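Local structure of nucleosome assembly protein (5X7V) at residues F38-D42 with V77-L81. The protein probably acts as a histone chaperone in the malaria parasite, binding histones for nucleosome assembly through the dimeric NAP-family core to which this chain belongs. Residues are numbered along the deposited sequence; the frame is centred on the assembly and turned at random.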
ATOM      1  N   PHE A  38       9.278 -16.606  10.759  1.00 55.27           N
ATOM      2  CA  PHE A  38       9.902 -16.542   9.456  1.00 52.35           C
ATOM      3  C   PHE A  38      11.066 -17.506   9.356  1.00 53.59           C
ATOM      4  O   PHE A  38      11.342 -18.043   8.290  1.00 53.94           O
ATOM      5  CB  PHE A  38      10.364 -15.123   9.157  1.00 53.81           C
ATOM      6  CG  PHE A  38       9.234 -14.179   8.878  1.00 54.77           C
ATOM      7  CD1 PHE A  38       8.096 -14.627   8.217  1.00 52.65           C
ATOM      8  CD2 PHE A  38       9.297 -12.851   9.286  1.00 51.82           C
ATOM      9  CE1 PHE A  38       7.042 -13.775   7.965  1.00 52.44           C
ATOM     10  CE2 PHE A  38       8.250 -11.999   9.050  1.00 52.20           C
ATOM     11  CZ  PHE A  38       7.112 -12.460   8.388  1.00 56.30           C
ATOM     12  N   GLU A  39      11.755 -17.747  10.459  1.00 54.19           N
ATOM     13  CA  GLU A  39      12.917 -18.614  10.377  1.00 55.19           C
ATOM     14  C   GLU A  39      12.496 -20.068  10.411  1.00 55.18           C
ATOM     15  O   GLU A  39      13.117 -20.907   9.775  1.00 55.06           O
ATOM     16  CB  GLU A  39      13.909 -18.312  11.491  1.00 53.79           C
ATOM     17  CG  GLU A  39      14.635 -16.968  11.320  1.00 73.65           C
ATOM     18  CD  GLU A  39      15.186 -16.735   9.906  1.00 81.78           C
ATOM     19  OE1 GLU A  39      15.950 -17.601   9.407  1.00 85.82           O
ATOM     20  OE2 GLU A  39      14.874 -15.671   9.308  1.00 73.41           O
ATOM     21  N   LYS A  40      11.430 -20.362  11.144  1.00 59.28           N
ATOM     22  CA  LYS A  40      10.921 -21.724  11.224  1.00 56.76           C
ATOM     23  C   LYS A  40      10.209 -22.075   9.904  1.00 55.47           C
ATOM     24  O   LYS A  40      10.062 -23.242   9.547  1.00 57.27           O
ATOM     25  CB  LYS A  40      10.001 -21.883  12.445  1.00 53.99           C
ATOM     26  CG  LYS A  40       9.414 -23.279  12.629  1.00 58.21           C
ATOM     27  CD  LYS A  40      10.467 -24.320  13.029  1.00 69.86           C
ATOM     28  CE  LYS A  40       9.877 -25.747  13.082  1.00 66.64           C
ATOM     29  NZ  LYS A  40      10.826 -26.768  13.658  1.00 57.75           N
ATOM     30  N   ARG A  41       9.799 -21.050   9.171  1.00 54.14           N
ATOM     31  CA  ARG A  41       9.215 -21.225   7.848  1.00 56.48           C
ATOM     32  C   ARG A  41      10.287 -21.541   6.795  1.00 60.96           C
ATOM     33  O   ARG A  41      10.078 -22.366   5.909  1.00 53.82           O
ATOM     34  CB  ARG A  41       8.447 -19.964   7.454  1.00 55.91           C
ATOM     35  CG  ARG A  41       7.771 -20.027   6.112  1.00 56.17           C
ATOM     36  CD  ARG A  41       7.013 -18.753   5.837  1.00 49.82           C
ATOM     37  NE  ARG A  41       7.902 -17.675   5.464  1.00 49.82           N
ATOM     38  CZ  ARG A  41       7.463 -16.501   5.044  1.00 58.68           C
ATOM     39  NH1 ARG A  41       6.154 -16.298   4.968  1.00 55.12           N
ATOM     40  NH2 ARG A  41       8.315 -15.534   4.705  1.00 52.66           N
ATOM     41  N   ASP A  42      11.434 -20.874   6.897  1.00 53.91           N
ATOM     42  CA  ASP A  42      12.567 -21.164   6.027  1.00 53.08           C
ATOM     43  C   ASP A  42      13.000 -22.629   6.128  1.00 53.54           C
ATOM     44  O   ASP A  42      13.507 -23.209   5.171  1.00 52.80           O
ATOM     45  CB  ASP A  42      13.771 -20.272   6.364  1.00 52.84           C
ATOM     46  CG  ASP A  42      13.752 -18.932   5.629  1.00 56.72           C
ATOM     47  OD1 ASP A  42      13.006 -18.790   4.625  1.00 55.30           O
ATOM     48  OD2 ASP A  42      14.540 -18.032   6.033  1.00 57.49           O
ATOM     49  N   VAL A  77      17.932 -21.950  -2.215  1.00 56.88           N
ATOM     50  CA  VAL A  77      17.609 -22.636  -0.981  1.00 51.52           C
ATOM     51  C   VAL A  77      16.976 -21.652   0.009  1.00 51.72           C
ATOM     52  O   VAL A  77      16.274 -22.072   0.927  1.00 52.81           O
ATOM     53  CB  VAL A  77      18.865 -23.305  -0.321  1.00 51.21           C
ATOM     54  CG1 VAL A  77      19.524 -24.288  -1.237  1.00 50.28           C
ATOM     55  CG2 VAL A  77      19.870 -22.279   0.106  1.00 53.95           C
ATOM     56  N   LYS A  78      17.210 -20.352  -0.178  1.00 49.82           N
ATOM     57  CA  LYS A  78      16.811 -19.354   0.821  1.00 51.61           C
ATOM     58  C   LYS A  78      16.598 -17.958   0.251  1.00 53.03           C
ATOM     59  O   LYS A  78      17.458 -17.421  -0.465  1.00 51.50           O
ATOM     60  CB  LYS A  78      17.866 -19.269   1.927  1.00 51.85           C
ATOM     61  CG  LYS A  78      17.345 -18.843   3.282  1.00 51.44           C
ATOM     62  CD  LYS A  78      18.061 -19.603   4.391  1.00 52.03           C
ATOM     63  CE  LYS A  78      17.734 -19.036   5.742  1.00 52.13           C
ATOM     64  NZ  LYS A  78      17.830 -17.585   5.673  1.00 51.01           N
ATOM     65  N   LEU A  79      15.462 -17.365   0.601  1.00 49.82           N
ATOM     66  CA  LEU A  79      15.144 -16.003   0.198  1.00 52.87           C
ATOM     67  C   LEU A  79      14.739 -15.244   1.440  1.00 52.21           C
ATOM     68  O   LEU A  79      13.910 -15.731   2.207  1.00 55.51           O
ATOM     69  CB  LEU A  79      14.019 -15.994  -0.839  1.00 52.48           C
ATOM     70  CG  LEU A  79      13.725 -14.796  -1.742  1.00 51.27           C
ATOM     71  CD1 LEU A  79      12.745 -15.260  -2.799  1.00 49.82           C
ATOM     72  CD2 LEU A  79      13.149 -13.634  -0.963  1.00 49.82           C
ATOM     73  N   ASP A  80      15.311 -14.070   1.671  1.00 52.20           N
ATOM     74  CA  ASP A  80      14.910 -13.333   2.865  1.00 52.05           C
ATOM     75  C   ASP A  80      14.725 -11.869   2.666  1.00 52.70           C
ATOM     76  O   ASP A  80      15.532 -11.193   2.049  1.00 53.69           O
ATOM     77  CB  ASP A  80      15.893 -13.556   4.001  1.00 51.99           C
ATOM     78  CG  ASP A  80      15.663 -14.885   4.671  1.00 58.05           C
ATOM     79  OD1 ASP A  80      16.106 -15.897   4.084  1.00 56.22           O
ATOM     80  OD2 ASP A  80      14.989 -14.938   5.733  1.00 58.38           O
ATOM     81  N   LEU A  81      13.621 -11.392   3.211  1.00 52.40           N
ATOM     82  CA  LEU A  81      13.323  -9.990   3.243  1.00 52.62           C
ATOM     83  C   LEU A  81      13.728  -9.501   4.613  1.00 52.22           C
ATOM     84  O   LEU A  81      13.354 -10.100   5.618  1.00 51.40           O
ATOM     85  CB  LEU A  81      11.845  -9.755   2.970  1.00 53.07           C
ATOM     86  CG  LEU A  81      11.380  -8.316   2.952  1.00 62.96           C
ATOM     87  CD1 LEU A  81      12.101  -7.580   1.858  1.00 74.53           C
ATOM     88  CD2 LEU A  81       9.917  -8.335   2.689  1.00 74.53           C
TER
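Lys-78 and Asp-42 meet where the long helix 2-45 passes the edge strand 76-82, and their salt bridge is a worked example of one cation shared by two aspartates, with a third acid close by. The link across the contact is weak, with Lys-78 NZ 3.3 Å from Asp-42 OD2. The stronger partner lies two residues along the strand: Lys-78 NZ bonds Asp-80 OD1 at 2.9 Å, reaching that oxygen from above the carboxylate plane. Bends at chi2 and chi4 (chi4 -46°) turn the amine along the strand toward both aspartates. Asp-42 and Asp-80 point at each other from the two elements, their carboxylate planes turned 75° apart, a like-charge approach of two acceptors that the lysine probably makes tolerable. Glu-39, one helical turn before Asp-42, is the third acid, its OE1 4.2 Å from Lys-78 NZ, too far for an ion pair.

Further out, Trp-181 packs against Asp-80 and Leu-79 and makes a cation-pi contact with Arg-41, which also bonds Gln-9 of the second subunit. The salt-bridge network is one of the links between the dimer-forming helix and the sheet domain characteristic of NAP proteins. Lys-78 probably offsets the repulsion between the buried Asp-42 and Asp-80, and the excess of acid may raise a carboxylate pKa.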